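Local coordinates for fiber protein (Human adenovirus 14, PDB 3F0Y) that forms the trimeric knob of the viral fiber, the domain through which adenoviruses attach to receptors on the host cell, at residues N75-D83 with L92-N100; N114-Y125 with T200-D208. All coordinates share one frame; numbering follows the deposited sequence.

Interaction 1 lies near the centre of the chain and is mostly buried, with no other subunit touching it; interaction 2 lies about 15 Å from that centre (centre to centre) and is only partly buried, next to a neighbouring subunit. Each joins an outermost strand, within the chain, of one main sheet to a long loop: strand 73-82 in interaction 1, the end of strand 199-204 and the C-terminal tail that follows it in interaction 2. Serine hydroxyls, one main-chain bond and apolar packing carry the first contact; tyrosine hydroxyls, main-chain bonds and a lysine-carboxylate network carry the second. The contacts meet where F82 CG packs 3.5 Å from M119 SD.

Interaction 1: N75-D83 with L92-N100; sequences NFTAELFFD and LSSLKTPLN
E79 and S94 meet along the outermost strand of one sheet of the knob's antiparallel beta sandwich. Strand 73-82 bonds to strand 171-180 along one edge through residues such as A78 and L80; along its other edge the irregular segment 92-100 takes the place of a further strand.

Three hydrogen bonds, two of them made by serine hydroxyls, tie the backbones together. E79 N donates to S94 OG at 2.9 Å, and S94 N returns a bond to E79 O at 2.8 Å, in the carbonyl plane. With S94 OG beside its own backbone N (chi1 -51°), hydroxyl and amide face E79 together and grip both its polar backbone atoms. One step along, F81 N donates to S93 OG at 2.8 Å with a nearly straight N-H...O angle of 167°; S93 OG is also bonded to L89 O, which ties the strand to a residue earlier in the same loop.

Packing contacts lie on both faces of the strand. On the face carrying F81, the ring edge meets the L92 carbonyl, CE1 lying 3.3 Å from L92 O, while the apolar part is CD1 against L92 CB at 3.7 Å. On the sandwich side, L80 CD2 reaches L95 CB at 3.7 Å, and both leucines also pack on L41 of the facing sheet. F82 presents its edge to L99, CE2 to CD1 at 4.2 Å, with the two side chains crossing at about a right angle.

Two charged side chains bind nearby groups. E79 OE2 is salt-bridged to R174 of the adjacent strand. K96 folds its chain back so that NZ donates to S93 O at 2.7 Å, and it bonds to T90 O as well. Next to the paired amide of S94, the buried L95 N has no hydrogen-bond partner.

Interaction 2: N114-Y125 with T200-D208; sequences NAKSFMPSTTAY and TFYYIREDD
Y203 and F118 make one of the short bonds of the tightly packed part: Y203 OH donates to F118 O at 2.6 Å, nearly in line with the carbonyl and in the plane of the ring. That ring also runs obliquely past P120, CD1 lying 3.9 Å from P120 CB. Next to it Y125 OH accepts a hydrogen bond from I204 N at 2.9 Å. A124 CB lies over one face of the Y125 ring and touches I204 CB.

Beyond the aromatic pair, a single beta bridge joins P120 to R205, spanned by S121 N to I204 O and by E206 N to M119 O at 2.7 Å. The loop then turns in an ST motif, S121 OG accepting from A124 N. Here strand 199-204, outermost within the chain in one sheet of the knob's beta sandwich, runs out into the C-terminal tail, where D207 is salt-bridged to K102 of a neighbouring subunit.

A partly exposed but well-covered polar zone follows. E206 bends at chi2 (83°) to bring OE1 to T122 N at 3.1 Å, which meets it from above the carboxylate plane. One water joins OE2, also bonded to Y171 OH, to T122 OG1; another joins OE1 to T123 OG1 and only weakly to T122 OG1. K116 NZ donates to D207 O at 2.6 Å and is salt-bridged to E206 OE2 at 3.5 Å.

The exposed end is looser. A long K116 NZ to D208 OXT ion pair completes a K116-E206-D208 salt-bridge network, S117 N bonds weakly to D208 OD1, and the N114 side chain crosses that of D208 at about a right angle. S117 OG, 2.8 Å from D208 OD2, is also bonded to K47 NZ.

Interaction 1: N75-D83 with L92-N100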
loop_
_atom_site.group_PDB
_atom_site.type_symbol
_atom_site.label_atom_id
_atom_site.label_comp_id
_atom_site.label_asym_id
_atom_site.label_seq_id
_atom_site.Cartn_x
_atom_site.Cartn_y
_atom_site.Cartn_z
ATOM N N ASN A 75 -16.896 16.298 -4.716
ATOM C CA ASN A 75 -16.752 14.875 -4.969
ATOM C C ASN A 75 -16.864 14.598 -6.463
ATOM O O ASN A 75 -17.644 15.247 -7.171
ATOM C CB ASN A 75 -17.777 14.055 -4.178
ATOM C CG ASN A 75 -19.194 14.256 -4.667
ATOM O OD1 ASN A 75 -19.757 13.389 -5.335
ATOM N ND2 ASN A 75 -19.776 15.406 -4.346
ATOM N N PHE A 76 -16.057 13.661 -6.944
ATOM C CA PHE A 76 -16.161 13.197 -8.319
ATOM C C PHE A 76 -15.755 11.734 -8.396
ATOM O O PHE A 76 -14.857 11.290 -7.675
ATOM C CB PHE A 76 -15.330 14.068 -9.270
ATOM C CG PHE A 76 -13.885 14.213 -8.878
ATOM C CD1 PHE A 76 -13.467 15.282 -8.099
ATOM C CD2 PHE A 76 -12.937 13.297 -9.314
ATOM C CE1 PHE A 76 -12.133 15.427 -7.745
ATOM C CE2 PHE A 76 -11.601 13.436 -8.963
ATOM C CZ PHE A 76 -11.199 14.503 -8.180
ATOM N N THR A 77 -16.437 10.993 -9.261
ATOM C CA THR A 77 -16.295 9.547 -9.323
ATOM C C THR A 77 -15.897 9.090 -10.719
ATOM O O THR A 77 -16.486 9.519 -11.711
ATOM C CB THR A 77 -17.608 8.850 -8.924
ATOM O OG1 THR A 77 -17.961 9.234 -7.591
ATOM C CG2 THR A 77 -17.465 7.332 -8.992
ATOM N N ALA A 78 -14.881 8.234 -10.780
ATOM C CA ALA A 78 -14.526 7.529 -12.002
ATOM C C ALA A 78 -15.221 6.176 -11.948
ATOM O O ALA A 78 -14.856 5.321 -11.142
ATOM C CB ALA A 78 -13.022 7.357 -12.101
ATOM N N GLU A 79 -16.241 6.003 -12.785
ATOM C CA GLU A 79 -16.979 4.749 -12.875
ATOM C C GLU A 79 -16.440 3.941 -14.047
ATOM O O GLU A 79 -16.493 4.390 -15.191
ATOM C CB GLU A 79 -18.467 5.015 -13.090
ATOM C CG GLU A 79 -19.166 5.676 -11.917
ATOM C CD GLU A 79 -20.666 5.749 -12.115
ATOM O OE1 GLU A 79 -21.102 6.213 -13.189
ATOM O OE2 GLU A 79 -21.413 5.339 -11.201
ATOM N N LEU A 80 -15.919 2.752 -13.754
ATOM C CA LEU A 80 -15.345 1.883 -14.775
ATOM C C LEU A 80 -16.169 0.607 -14.864
ATOM O O LEU A 80 -16.224 -0.170 -13.912
ATOM C CB LEU A 80 -13.886 1.555 -14.446
ATOM C CG LEU A 80 -12.984 2.744 -14.100
ATOM C CD1 LEU A 80 -11.580 2.257 -13.791
ATOM C CD2 LEU A 80 -12.963 3.777 -15.222
ATOM N N PHE A 81 -16.817 0.410 -16.008
ATOM C CA PHE A 81 -17.649 -0.760 -16.250
ATOM C C PHE A 81 -16.984 -1.655 -17.284
ATOM O O PHE A 81 -16.461 -1.172 -18.289
ATOM C CB PHE A 81 -19.036 -0.333 -16.728
ATOM C CG PHE A 81 -19.763 0.548 -15.750
ATOM C CD1 PHE A 81 -19.876 1.913 -15.970
ATOM C CD2 PHE A 81 -20.309 0.013 -14.595
ATOM C CE1 PHE A 81 -20.537 2.726 -15.060
ATOM C CE2 PHE A 81 -20.972 0.817 -13.683
ATOM C CZ PHE A 81 -21.087 2.178 -13.915
ATOM N N PHE A 82 -17.007 -2.959 -17.023
ATOM C CA PHE A 82 -16.363 -3.942 -17.887
ATOM C C PHE A 82 -17.343 -5.056 -18.236
ATOM O O PHE A 82 -18.178 -5.440 -17.415
ATOM C CB PHE A 82 -15.136 -4.537 -17.193
ATOM C CG PHE A 82 -14.146 -3.511 -16.714
ATOM C CD1 PHE A 82 -14.309 -2.893 -15.480
ATOM C CD2 PHE A 82 -13.042 -3.175 -17.487
ATOM C CE1 PHE A 82 -13.394 -1.946 -15.031
ATOM C CE2 PHE A 82 -12.122 -2.229 -17.044
ATOM C CZ PHE A 82 -12.300 -1.615 -15.816
ATOM N N ASP A 83 -17.234 -5.574 -19.457
ATOM C CA ASP A 83 -18.084 -6.682 -19.899
ATOM C C ASP A 83 -17.562 -8.018 -19.365
ATOM O O ASP A 83 -16.539 -8.060 -18.676
ATOM C CB ASP A 83 -18.220 -6.696 -21.434
ATOM C CG ASP A 83 -16.892 -6.884 -22.154
ATOM O OD1 ASP A 83 -15.951 -7.470 -21.577
ATOM O OD2 ASP A 83 -16.799 -6.447 -23.320
ATOM N N LEU A 92 -20.471 3.526 -21.184
ATOM C CA LEU A 92 -21.004 3.585 -19.820
ATOM C C LEU A 92 -20.012 4.176 -18.819
ATOM O O LEU A 92 -20.415 4.676 -17.766
ATOM C CB LEU A 92 -21.402 2.188 -19.343
ATOM C CG LEU A 92 -22.489 1.454 -20.126
ATOM C CD1 LEU A 92 -22.579 0.014 -19.648
ATOM C CD2 LEU A 92 -23.835 2.157 -19.989
ATOM N N SER A 93 -18.723 4.111 -19.143
ATOM C CA SER A 93 -17.666 4.433 -18.188
ATOM C C SER A 93 -17.168 5.864 -18.312
ATOM O O SER A 93 -17.323 6.501 -19.353
ATOM C CB SER A 93 -16.489 3.472 -18.374
ATOM O OG SER A 93 -16.903 2.131 -18.206
ATOM N N SER A 94 -16.566 6.359 -17.232
ATOM C CA SER A 94 -15.916 7.664 -17.229
ATOM C C SER A 94 -14.708 7.652 -18.161
ATOM O O SER A 94 -14.490 8.599 -18.919
ATOM C CB SER A 94 -15.477 8.034 -15.811
ATOM O OG SER A 94 -16.550 7.890 -14.899
ATOM N N LEU A 95 -13.932 6.572 -18.093
ATOM C CA LEU A 95 -12.789 6.364 -18.978
ATOM C C LEU A 95 -13.293 5.985 -20.366
ATOM O O LEU A 95 -14.047 5.024 -20.513
ATOM C CB LEU A 95 -11.883 5.260 -18.425
ATOM C CG LEU A 95 -10.607 4.919 -19.203
ATOM C CD1 LEU A 95 -9.664 6.108 -19.283
ATOM C CD2 LEU A 95 -9.915 3.724 -18.560
ATOM N N LYS A 96 -12.867 6.742 -21.375
ATOM C CA LYS A 96 -13.376 6.590 -22.740
ATOM C C LYS A 96 -12.400 5.893 -23.689
ATOM O O LYS A 96 -12.736 5.646 -24.848
ATOM C CB LYS A 96 -13.755 7.962 -23.307
ATOM C CG LYS A 96 -14.788 8.716 -22.475
ATOM C CD LYS A 96 -16.051 7.894 -22.267
ATOM C CE LYS A 96 -17.163 8.707 -21.647
ATOM N NZ LYS A 96 -18.384 7.872 -21.476
ATOM N N THR A 97 -11.202 5.584 -23.196
ATOM C CA THR A 97 -10.205 4.843 -23.959
ATOM C C THR A 97 -9.983 3.490 -23.284
ATOM O O THR A 97 -9.712 3.444 -22.083
ATOM C CB THR A 97 -8.870 5.603 -24.011
ATOM O OG1 THR A 97 -9.084 6.909 -24.561
ATOM C CG2 THR A 97 -7.855 4.853 -24.866
ATOM N N PRO A 98 -10.095 2.384 -24.046
ATOM C CA PRO A 98 -9.864 1.069 -23.448
ATOM C C PRO A 98 -8.470 0.925 -22.844
ATOM O O PRO A 98 -7.526 1.578 -23.293
ATOM C CB PRO A 98 -10.022 0.107 -24.631
ATOM C CG PRO A 98 -10.802 0.847 -25.639
ATOM C CD PRO A 98 -10.442 2.282 -25.474
ATOM N N LEU A 99 -8.356 0.082 -21.824
ATOM C CA LEU A 99 -7.061 -0.256 -21.253
ATOM C C LEU A 99 -6.382 -1.294 -22.137
ATOM O O LEU A 99 -7.048 -2.058 -22.840
ATOM C CB LEU A 99 -7.221 -0.821 -19.840
ATOM C CG LEU A 99 -7.942 0.053 -18.813
ATOM C CD1 LEU A 99 -8.245 -0.756 -17.559
ATOM C CD2 LEU A 99 -7.118 1.290 -18.476
ATOM N N ASN A 100 -5.056 -1.310 -22.100
ATOM C CA ASN A 100 -4.279 -2.358 -22.748
ATOM C C ASN A 100 -3.009 -2.615 -21.942
ATOM O O ASN A 100 -2.800 -2.006 -20.889
ATOM C CB ASN A 100 -3.960 -1.977 -24.199
ATOM C CG ASN A 100 -3.860 -3.190 -25.117
ATOM O OD1 ASN A 100 -3.055 -4.092 -24.888
ATOM N ND2 ASN A 100 -4.677 -3.210 -26.162
#

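Interaction 2: N114-Y125 with T200-D208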
loop_
_atom_site.group_PDB
_atom_site.type_symbol
_atom_site.label_atom_id
_atom_site.label_comp_id
_atom_site.label_asym_id
_atom_site.label_seq_id
_atom_site.Cartn_x
_atom_site.Cartn_y
_atom_site.Cartn_z
ATOM N N ASN A 114 -5.844 -12.485 -21.092
ATOM C CA ASN A 114 -6.448 -12.724 -19.781
ATOM C C ASN A 114 -6.962 -11.440 -19.118
ATOM O O ASN A 114 -6.639 -11.148 -17.966
ATOM C CB ASN A 114 -5.443 -13.441 -18.869
ATOM C CG ASN A 114 -5.076 -14.826 -19.372
ATOM O OD1 ASN A 114 -5.889 -15.515 -19.991
ATOM N ND2 ASN A 114 -3.847 -15.248 -19.094
ATOM N N ALA A 115 -7.762 -10.683 -19.862
ATOM C CA ALA A 115 -8.326 -9.423 -19.370
ATOM C C ALA A 115 -9.233 -9.648 -18.163
ATOM O O ALA A 115 -9.250 -8.841 -17.233
ATOM C CB ALA A 115 -9.097 -8.721 -20.478
ATOM N N LYS A 116 -9.972 -10.755 -18.183
ATOM C CA LYS A 116 -10.926 -11.075 -17.124
ATOM C C LYS A 116 -10.264 -11.232 -15.753
ATOM O O LYS A 116 -10.872 -10.917 -14.730
ATOM C CB LYS A 116 -11.701 -12.348 -17.479
ATOM C CG LYS A 116 -13.008 -12.497 -16.728
ATOM C CD LYS A 116 -13.888 -13.584 -17.332
ATOM C CE LYS A 116 -13.578 -14.943 -16.755
ATOM N NZ LYS A 116 -14.127 -15.095 -15.380
ATOM N N SER A 117 -9.018 -11.701 -15.731
ATOM C CA SER A 117 -8.300 -11.902 -14.472
ATOM C C SER A 117 -7.690 -10.621 -13.886
ATOM O O SER A 117 -7.016 -10.676 -12.863
ATOM C CB SER A 117 -7.225 -12.979 -14.633
ATOM O OG SER A 117 -6.426 -12.738 -15.771
ATOM N N PHE A 118 -7.917 -9.479 -14.533
ATOM C CA PHE A 118 -7.633 -8.177 -13.925
ATOM C C PHE A 118 -8.840 -7.657 -13.143
ATOM O O PHE A 118 -8.724 -6.689 -12.395
ATOM C CB PHE A 118 -7.252 -7.144 -14.990
ATOM C CG PHE A 118 -5.881 -7.339 -15.563
ATOM C CD1 PHE A 118 -5.697 -8.069 -16.732
ATOM C CD2 PHE A 118 -4.774 -6.782 -14.944
ATOM C CE1 PHE A 118 -4.425 -8.242 -17.266
ATOM C CE2 PHE A 118 -3.504 -6.952 -15.471
ATOM C CZ PHE A 118 -3.328 -7.682 -16.633
ATOM N N MET A 119 -9.993 -8.297 -13.322
ATOM C CA MET A 119 -11.251 -7.799 -12.772
ATOM C C MET A 119 -11.400 -8.100 -11.288
ATOM O O MET A 119 -10.826 -9.067 -10.789
ATOM C CB MET A 119 -12.433 -8.424 -13.513
ATOM C CG MET A 119 -12.496 -8.089 -14.992
ATOM S SD MET A 119 -12.765 -6.333 -15.264
ATOM C CE MET A 119 -11.090 -5.754 -15.500
ATOM N N PRO A 120 -12.193 -7.276 -10.579
ATOM C CA PRO A 120 -12.520 -7.587 -9.189
ATOM C C PRO A 120 -13.399 -8.829 -9.100
ATOM O O PRO A 120 -14.409 -8.925 -9.801
ATOM C CB PRO A 120 -13.281 -6.343 -8.716
ATOM C CG PRO A 120 -13.831 -5.741 -9.950
ATOM C CD PRO A 120 -12.828 -6.023 -11.025
ATOM N N SER A 121 -12.994 -9.775 -8.256
ATOM C CA SER A 121 -13.709 -11.033 -8.090
ATOM C C SER A 121 -15.167 -10.810 -7.702
ATOM O O SER A 121 -15.458 -10.078 -6.758
ATOM C CB SER A 121 -13.024 -11.892 -7.020
ATOM O OG SER A 121 -13.855 -12.967 -6.621
ATOM N N THR A 122 -16.078 -11.447 -8.432
ATOM C CA THR A 122 -17.497 -11.429 -8.073
ATOM C C THR A 122 -17.763 -12.324 -6.861
ATOM O O THR A 122 -18.805 -12.210 -6.221
ATOM C CB THR A 122 -18.394 -11.865 -9.247
ATOM O OG1 THR A 122 -17.977 -13.147 -9.726
ATOM C CG2 THR A 122 -18.319 -10.850 -10.380
ATOM N N THR A 123 -16.821 -13.215 -6.552
ATOM C CA THR A 123 -16.896 -14.026 -5.342
ATOM C C THR A 123 -16.507 -13.200 -4.121
ATOM O O THR A 123 -17.151 -13.296 -3.086
ATOM C CB THR A 123 -15.996 -15.274 -5.433
ATOM O OG1 THR A 123 -16.326 -16.012 -6.616
ATOM C CG2 THR A 123 -16.188 -16.167 -4.216
ATOM N N ALA A 124 -15.458 -12.390 -4.248
ATOM C CA ALA A 124 -15.023 -11.505 -3.165
ATOM C C ALA A 124 -15.905 -10.261 -3.069
ATOM O O ALA A 124 -16.189 -9.780 -1.970
ATOM C CB ALA A 124 -13.566 -11.099 -3.366
ATOM N N TYR A 125 -16.327 -9.752 -4.226
ATOM C CA TYR A 125 -17.099 -8.513 -4.326
ATOM C C TYR A 125 -18.371 -8.782 -5.134
ATOM O O TYR A 125 -18.400 -8.591 -6.354
ATOM C CB TYR A 125 -16.237 -7.419 -4.969
ATOM C CG TYR A 125 -14.832 -7.420 -4.416
ATOM C CD1 TYR A 125 -13.763 -7.885 -5.175
ATOM C CD2 TYR A 125 -14.582 -7.009 -3.114
ATOM C CE1 TYR A 125 -12.480 -7.912 -4.661
ATOM C CE2 TYR A 125 -13.301 -7.030 -2.590
ATOM C CZ TYR A 125 -12.253 -7.485 -3.369
ATOM O OH TYR A 125 -10.976 -7.516 -2.863
ATOM N N THR A 200 -2.892 3.731 -4.330
ATOM C CA THR A 200 -2.746 2.303 -4.573
ATOM C C THR A 200 -3.678 1.523 -3.659
ATOM O O THR A 200 -3.647 1.694 -2.442
ATOM C CB THR A 200 -1.304 1.828 -4.347
ATOM O OG1 THR A 200 -0.428 2.547 -5.222
ATOM C CG2 THR A 200 -1.179 0.335 -4.632
ATOM N N PHE A 201 -4.517 0.684 -4.258
ATOM C CA PHE A 201 -5.349 -0.236 -3.497
ATOM C C PHE A 201 -5.261 -1.633 -4.083
ATOM O O PHE A 201 -4.758 -1.826 -5.193
ATOM C CB PHE A 201 -6.804 0.243 -3.419
ATOM C CG PHE A 201 -7.500 0.335 -4.747
ATOM C CD1 PHE A 201 -8.379 -0.659 -5.157
ATOM C CD2 PHE A 201 -7.306 1.434 -5.574
ATOM C CE1 PHE A 201 -9.038 -0.567 -6.377
ATOM C CE2 PHE A 201 -7.960 1.531 -6.795
ATOM C CZ PHE A 201 -8.828 0.528 -7.196
ATOM N N TYR A 202 -5.752 -2.596 -3.312
ATOM C CA TYR A 202 -5.646 -4.003 -3.671
ATOM C C TYR A 202 -7.011 -4.671 -3.621
ATOM O O TYR A 202 -7.861 -4.314 -2.807
ATOM C CB TYR A 202 -4.668 -4.710 -2.729
ATOM C CG TYR A 202 -3.406 -3.915 -2.487
ATOM C CD1 TYR A 202 -2.226 -4.215 -3.160
ATOM C CD2 TYR A 202 -3.401 -2.839 -1.602
ATOM C CE1 TYR A 202 -1.074 -3.474 -2.944
ATOM C CE2 TYR A 202 -2.261 -2.097 -1.379
ATOM C CZ TYR A 202 -1.102 -2.416 -2.051
ATOM O OH TYR A 202 0.029 -1.672 -1.824
ATOM N N TYR A 203 -7.216 -5.634 -4.511
ATOM C CA TYR A 203 -8.434 -6.416 -4.494
ATOM C C TYR A 203 -8.186 -7.816 -5.027
ATOM O O TYR A 203 -7.266 -8.040 -5.818
ATOM C CB TYR A 203 -9.570 -5.712 -5.248
ATOM C CG TYR A 203 -9.337 -5.431 -6.720
ATOM C CD1 TYR A 203 -9.487 -6.433 -7.674
ATOM C CD2 TYR A 203 -9.016 -4.150 -7.162
ATOM C CE1 TYR A 203 -9.299 -6.173 -9.029
ATOM C CE2 TYR A 203 -8.826 -3.878 -8.513
ATOM C CZ TYR A 203 -8.970 -4.896 -9.441
ATOM O OH TYR A 203 -8.787 -4.636 -10.779
ATOM N N ILE A 204 -9.008 -8.752 -4.564
ATOM C CA ILE A 204 -8.914 -10.144 -4.974
ATOM C C ILE A 204 -9.427 -10.240 -6.400
ATOM O O ILE A 204 -10.542 -9.809 -6.697
ATOM C CB ILE A 204 -9.735 -11.063 -4.054
ATOM C CG1 ILE A 204 -9.167 -11.032 -2.632
ATOM C CG2 ILE A 204 -9.740 -12.490 -4.591
ATOM C CD1 ILE A 204 -10.061 -11.676 -1.601
ATOM N N ARG A 205 -8.612 -10.795 -7.285
ATOM C CA ARG A 205 -8.954 -10.774 -8.697
ATOM C C ARG A 205 -9.793 -11.971 -9.134
ATOM O O ARG A 205 -9.737 -13.053 -8.543
ATOM C CB ARG A 205 -7.710 -10.607 -9.577
ATOM C CG ARG A 205 -6.651 -11.683 -9.483
ATOM C CD ARG A 205 -5.388 -11.202 -10.190
ATOM N NE ARG A 205 -4.322 -12.197 -10.266
ATOM C CZ ARG A 205 -4.347 -13.279 -11.044
ATOM N NH1 ARG A 205 -5.388 -13.537 -11.826
ATOM N NH2 ARG A 205 -3.319 -14.117 -11.039
ATOM N N GLU A 206 -10.599 -11.730 -10.162
ATOM C CA GLU A 206 -11.422 -12.750 -10.795
ATOM C C GLU A 206 -10.505 -13.765 -11.468
ATOM O O GLU A 206 -9.357 -13.457 -11.785
ATOM C CB GLU A 206 -12.337 -12.074 -11.827
ATOM C CG GLU A 206 -13.307 -12.976 -12.589
ATOM C CD GLU A 206 -14.591 -13.272 -11.837
ATOM O OE1 GLU A 206 -14.619 -13.158 -10.595
ATOM O OE2 GLU A 206 -15.586 -13.629 -12.501
ATOM N N ASP A 207 -11.007 -14.982 -11.660
ATOM C CA ASP A 207 -10.280 -16.002 -12.413
ATOM C C ASP A 207 -10.688 -15.966 -13.879
ATOM O O ASP A 207 -11.820 -15.612 -14.205
ATOM C CB ASP A 207 -10.549 -17.382 -11.827
ATOM C CG ASP A 207 -10.043 -17.513 -10.410
ATOM O OD1 ASP A 207 -10.856 -17.811 -9.517
ATOM O OD2 ASP A 207 -8.830 -17.305 -10.188
ATOM N N ASP A 208 -9.759 -16.338 -14.755
ATOM C CA ASP A 208 -10.027 -16.389 -16.194
ATOM C C ASP A 208 -11.023 -17.493 -16.530
ATOM O O ASP A 208 -11.157 -18.472 -15.795
ATOM C CB ASP A 208 -8.730 -16.607 -16.976
ATOM C CG ASP A 208 -7.845 -15.378 -16.985
ATOM O OD1 ASP A 208 -8.295 -14.324 -17.495
ATOM O OD2 ASP A 208 -6.702 -15.466 -16.486
ATOM O OXT ASP A 208 -11.719 -17.425 -17.544
HETATM O O HOH W 1 -15.400 -15.174 -9.053
HETATM O O HOH W 2 -18.228 -13.315 -12.414
#